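Side-chain contacts in xyloglucanase (PDB 2JEP), which hydrolyses the beta-1,4-glucan backbone of xyloglucan, a plant cell-wall polysaccharide, as a family 5 glycoside hydrolase: residues W65-V70 with F374-N379; L109-I112 with D117-Y120. All blocks are in the same frame, centred on the assembly; numbering follows the deposited sequence. Where two conformers were deposited one is given.

How the contacts relate
Contacts 1 and 2 have centres about 17 Å apart and touch where Arg111 NH2 of contact 2 probably donates to Val70 O, at the end of one segment of contact 1. Contact 1 is partly buried and long-range, bringing the loop ahead of helix 72-80 against the turn after strand 374-375, and it works by packing alone, its polar groups bonding to third parties. Contact 2 is a surface contact within the single helix 106-120 and rests on one directed hydrogen bond. Both reach helix 72-80, through Arg376 on Leu74 in contact 1 and Tyr118 on Pro72 and Ile75 in contact 2. Along the chain, contact 2 is nested in the span that contact 1 closes.

Contact 1 (W65-V70 with F374-N379); sequences WGNPTV and FNRSNN
Asn67 and Arg376 meet with the planes of amide and guanidinium 23° apart, the side chains running obliquely past one another and ND2 coming in at a slant to the guanidinium. The nearest atoms are two nitrogens, Asn67 ND2 and Arg376 NH1, 3.6 Å apart; both are donors, so this is a packing contact, and each looks elsewhere for its acceptors. Asn67 ND2 bonds to the carbonyl oxygens of Asn50 and Asn363, while Arg376 NH1 reaches Gly49 O and Gln51 OE1 and its NH2 forms a salt bridge with Asp362. Further back along the arginine, CD lies 3.9 Å from Asn67 OD1. The extended chain of Arg376, with chi2 at -174°, carries the guanidinium past the asparagine to these partners. Its charge is thus probably well balanced although the residue is buried.

Pro68 crosses the base of the same arginine at about a right angle. Its ring sets CD 4.0 Å from Arg376 CB and CG 3.8 Å from Arg376 O, so the proline lies against both side chain and backbone. Ser377 comes in only at the margin. Together these residues join the loop before helix 72-80 to the turn of the small antiparallel hairpin 374-375/380-381. They do so where the first and last strands, 45-48 and 357-362, come together to close a TIM barrel, the fold of family 5 glycoside hydrolases.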
loop_
_atom_site.group_PDB
_atom_site.type_symbol
_atom_site.label_atom_id
_atom_site.label_comp_id
_atom_site.label_asym_id
_atom_site.label_seq_id
_atom_site.Cartn_x
_atom_site.Cartn_y
_atom_site.Cartn_z
ATOM N N TRP A 65 -10.722 11.194 -9.902
ATOM C CA TRP A 65 -11.580 10.064 -9.642
ATOM C C TRP A 65 -12.736 10.404 -8.721
ATOM O O TRP A 65 -13.321 9.529 -8.127
ATOM C CB TRP A 65 -10.771 8.836 -9.175
ATOM C CG TRP A 65 -9.851 8.278 -10.251
ATOM C CD1 TRP A 65 -9.867 8.552 -11.589
ATOM C CD2 TRP A 65 -8.813 7.335 -10.052
ATOM N NE1 TRP A 65 -8.869 7.860 -12.227
ATOM C CE2 TRP A 65 -8.210 7.092 -11.305
ATOM C CE3 TRP A 65 -8.310 6.687 -8.924
ATOM C CZ2 TRP A 65 -7.136 6.225 -11.454
ATOM C CZ3 TRP A 65 -7.260 5.814 -9.086
ATOM C CH2 TRP A 65 -6.677 5.605 -10.327
ATOM N N GLY A 66 -13.057 11.691 -8.631
ATOM C CA GLY A 66 -14.291 12.117 -7.976
ATOM C C GLY A 66 -14.192 12.511 -6.513
ATOM O O GLY A 66 -15.189 12.973 -5.938
ATOM N N ASN A 67 -13.012 12.383 -5.898
ATOM C CA ASN A 67 -12.843 12.881 -4.534
ATOM C C ASN A 67 -12.467 14.356 -4.549
ATOM O O ASN A 67 -11.869 14.842 -5.516
ATOM C CB ASN A 67 -11.783 12.082 -3.779
ATOM C CG ASN A 67 -12.284 10.709 -3.383
ATOM O OD1 ASN A 67 -13.376 10.575 -2.817
ATOM N ND2 ASN A 67 -11.479 9.673 -3.645
ATOM N N PRO A 68 -12.780 15.070 -3.474
ATOM C CA PRO A 68 -12.362 16.463 -3.418
ATOM C C PRO A 68 -10.864 16.601 -3.176
ATOM O O PRO A 68 -10.189 15.649 -2.768
ATOM C CB PRO A 68 -13.175 17.028 -2.251
ATOM C CG PRO A 68 -13.624 15.904 -1.492
ATOM C CD PRO A 68 -13.514 14.661 -2.272
ATOM N N THR A 69 -10.351 17.804 -3.393
ATOM C CA THR A 69 -8.960 18.077 -3.053
ATOM C C THR A 69 -8.747 17.758 -1.579
ATOM O O THR A 69 -9.559 18.103 -0.737
ATOM C CB THR A 69 -8.637 19.559 -3.347
ATOM O OG1 THR A 69 -8.821 19.768 -4.754
ATOM C CG2 THR A 69 -7.197 19.928 -2.934
ATOM N N VAL A 70 -7.646 17.092 -1.267
ATOM C CA VAL A 70 -7.376 16.693 0.102
ATOM C C VAL A 70 -7.154 17.931 0.957
ATOM O O VAL A 70 -6.505 18.906 0.524
ATOM C CB VAL A 70 -6.129 15.759 0.177
ATOM C CG1 VAL A 70 -5.854 15.322 1.616
ATOM C CG2 VAL A 70 -6.325 14.522 -0.704
ATOM N N PHE A 374 -15.314 7.107 5.488
ATOM C CA PHE A 374 -15.582 8.531 5.738
ATOM C C PHE A 374 -16.173 9.153 4.483
ATOM O O PHE A 374 -15.869 8.718 3.376
ATOM C CB PHE A 374 -14.281 9.271 6.064
ATOM C CG PHE A 374 -13.538 8.697 7.230
ATOM C CD1 PHE A 374 -13.772 9.153 8.530
ATOM C CD2 PHE A 374 -12.570 7.730 7.039
ATOM C CE1 PHE A 374 -13.082 8.623 9.600
ATOM C CE2 PHE A 374 -11.876 7.191 8.113
ATOM C CZ PHE A 374 -12.133 7.629 9.387
ATOM N N ASN A 375 -17.017 10.168 4.671
ATOM C CA ASN A 375 -17.458 10.999 3.559
ATOM C C ASN A 375 -16.517 12.200 3.519
ATOM O O ASN A 375 -16.455 13.005 4.446
ATOM C CB ASN A 375 -18.934 11.406 3.637
ATOM C CG ASN A 375 -19.355 12.260 2.447
ATOM O OD1 ASN A 375 -18.717 13.267 2.161
ATOM N ND2 ASN A 375 -20.410 11.859 1.742
ATOM N N ARG A 376 -15.729 12.236 2.447
ATOM C CA ARG A 376 -14.711 13.257 2.297
ATOM C C ARG A 376 -15.294 14.626 1.974
ATOM O O ARG A 376 -14.653 15.615 2.166
ATOM C CB ARG A 376 -13.699 12.829 1.253
ATOM C CG ARG A 376 -12.982 11.567 1.661
ATOM C CD ARG A 376 -11.846 11.141 0.750
ATOM N NE ARG A 376 -11.379 9.802 1.126
ATOM C CZ ARG A 376 -10.443 9.122 0.468
ATOM N NH1 ARG A 376 -9.751 9.687 -0.498
ATOM N NH2 ARG A 376 -10.180 7.875 0.786
ATOM N N SER A 377 -16.529 14.685 1.515
ATOM C CA SER A 377 -17.188 15.984 1.339
ATOM C C SER A 377 -17.470 16.727 2.615
ATOM O O SER A 377 -17.513 17.949 2.565
ATOM C CB SER A 377 -18.514 15.788 0.642
ATOM O OG SER A 377 -18.239 15.339 -0.635
ATOM N N ASN A 378 -17.698 16.036 3.751
ATOM C CA ASN A 378 -17.944 16.710 5.060
ATOM C C ASN A 378 -17.215 16.188 6.285
ATOM O O ASN A 378 -17.553 16.576 7.413
ATOM C CB ASN A 378 -19.441 16.869 5.347
ATOM C CG ASN A 378 -20.146 15.568 5.498
ATOM O OD1 ASN A 378 -21.392 15.486 5.434
ATOM N ND2 ASN A 378 -19.387 14.538 5.713
ATOM N N ASN A 379 -16.218 15.335 6.084
ATOM C CA ASN A 379 -15.469 14.741 7.162
ATOM C C ASN A 379 -16.355 14.171 8.183
ATOM O O ASN A 379 -16.156 14.373 9.381
ATOM C CB ASN A 379 -14.526 15.737 7.829
ATOM C CG ASN A 379 -13.537 16.210 6.901
ATOM O OD1 ASN A 379 -12.955 15.399 6.240
ATOM N ND2 ASN A 379 -13.404 17.554 6.719
#

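Contact 2 (L109-I112 with D117-Y120); sequences LNRI and DYAY
At the edge of the Arg111 guanidinium, in its plane, lies the hydroxyl of Tyr118. NH1 donates to Tyr118 OH at 2.9 Å, with an N-H...O angle of 156°, a fairly straight bond. The phenol ring is turned 64° from the guanidinium, and NH1 approaches it obliquely, 3.8 Å from Tyr118 CZ, so the contact is made through the hydroxyl end of the tyrosine.

The arginine starts out away from its partner; the bend at chi2 (60°) turns its guanidinium toward the C-terminal end of the helix, and Tyr118 reaches back to meet it. The other guanidinium nitrogens are engaged too: NE in a salt bridge with Glu62, NH2 with Val70 O. Three partners therefore hold the group's rotation, while the Tyr118 side chain packs on Pro72 and Ile75. With an alanine in place of Arg111, Glu62 would probably lose this charge mate and the Tyr118 hydroxyl its donor, setting the phenol end freer to shift. Seven residues apart, Arg111 and Tyr118 form an i to i+7 pair, two turns along one side of helix 106-120, the helix that links strands 85-88 and 125-128 in a beta-alpha-beta unit of the TIM barrel.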
loop_
_atom_site.group_PDB
_atom_site.type_symbol
_atom_site.label_atom_id
_atom_site.label_comp_id
_atom_site.label_asym_id
_atom_site.label_seq_id
_atom_site.Cartn_x
_atom_site.Cartn_y
_atom_site.Cartn_z
ATOM N N LEU A 109 5.502 17.885 -6.946
ATOM C CA LEU A 109 6.253 17.574 -5.747
ATOM C C LEU A 109 5.852 18.460 -4.573
ATOM O O LEU A 109 5.766 17.973 -3.444
ATOM C CB LEU A 109 7.753 17.667 -5.990
ATOM C CG LEU A 109 8.437 16.541 -6.743
ATOM C CD1 LEU A 109 9.895 16.941 -6.973
ATOM C CD2 LEU A 109 8.283 15.230 -5.983
ATOM N N ASN A 110 5.592 19.738 -4.817
ATOM C CA ASN A 110 5.159 20.618 -3.724
ATOM C C ASN A 110 3.803 20.229 -3.170
ATOM O O ASN A 110 3.565 20.325 -1.969
ATOM C CB ASN A 110 5.144 22.080 -4.174
ATOM C CG ASN A 110 6.524 22.645 -4.315
ATOM O OD1 ASN A 110 7.444 22.211 -3.621
ATOM N ND2 ASN A 110 6.670 23.647 -5.186
ATOM N N ARG A 111 2.921 19.768 -4.051
ATOM C CA ARG A 111 1.608 19.309 -3.589
ATOM C C ARG A 111 1.712 18.018 -2.775
ATOM O O ARG A 111 1.064 17.865 -1.730
ATOM C CB ARG A 111 0.641 19.119 -4.753
ATOM C CG ARG A 111 -0.738 18.620 -4.354
ATOM C CD ARG A 111 -1.445 19.596 -3.394
ATOM N NE ARG A 111 -2.699 18.995 -2.938
ATOM C CZ ARG A 111 -3.286 19.265 -1.779
ATOM N NH1 ARG A 111 -2.797 20.179 -0.954
ATOM N NH2 ARG A 111 -4.359 18.577 -1.413
ATOM N N ILE A 112 2.502 17.073 -3.274
ATOM C CA ILE A 112 2.697 15.825 -2.536
ATOM C C ILE A 112 3.248 16.151 -1.149
ATOM O O ILE A 112 2.794 15.576 -0.132
ATOM C CB ILE A 112 3.663 14.882 -3.292
ATOM C CG1 ILE A 112 3.070 14.486 -4.650
ATOM C CG2 ILE A 112 4.034 13.665 -2.419
ATOM C CD1 ILE A 112 4.123 14.015 -5.683
ATOM N N ASP A 117 2.643 16.468 4.688
ATOM C CA ASP A 117 2.682 17.245 5.912
ATOM C C ASP A 117 1.367 17.216 6.694
ATOM O O ASP A 117 1.370 17.280 7.925
ATOM C CB ASP A 117 3.060 18.691 5.609
ATOM C CG ASP A 117 4.515 18.882 5.260
ATOM O OD1 ASP A 117 5.319 17.963 5.523
ATOM O OD2 ASP A 117 4.828 20.019 4.792
ATOM N N TYR A 118 0.223 17.113 6.010
ATOM C CA TYR A 118 -1.044 17.013 6.736
ATOM C C TYR A 118 -1.019 15.864 7.727
ATOM O O TYR A 118 -1.580 15.967 8.793
ATOM C CB TYR A 118 -2.240 16.792 5.806
ATOM C CG TYR A 118 -2.542 17.868 4.782
ATOM C CD1 TYR A 118 -2.017 19.131 4.875
ATOM C CD2 TYR A 118 -3.359 17.592 3.695
ATOM C CE1 TYR A 118 -2.292 20.099 3.899
ATOM C CE2 TYR A 118 -3.651 18.546 2.756
ATOM C CZ TYR A 118 -3.100 19.793 2.843
ATOM O OH TYR A 118 -3.392 20.713 1.861
ATOM N N ALA A 119 -0.403 14.753 7.335
ATOM C CA ALA A 119 -0.287 13.559 8.194
ATOM C C ALA A 119 0.940 13.625 9.093
ATOM O O ALA A 119 0.860 13.372 10.305
ATOM C CB ALA A 119 -0.244 12.280 7.342
ATOM N N TYR A 120 2.084 13.992 8.518
ATOM C CA TYR A 120 3.330 14.016 9.284
ATOM C C TYR A 120 3.269 15.017 10.440
ATOM O O TYR A 120 3.756 14.736 11.543
ATOM C CB TYR A 120 4.481 14.326 8.338
ATOM C CG TYR A 120 5.868 14.348 8.929
ATOM C CD1 TYR A 120 6.615 13.200 9.023
ATOM C CD2 TYR A 120 6.437 15.539 9.364
ATOM C CE1 TYR A 120 7.907 13.233 9.533
ATOM C CE2 TYR A 120 7.707 15.578 9.897
ATOM C CZ TYR A 120 8.450 14.432 9.958
ATOM O OH TYR A 120 9.746 14.425 10.453
#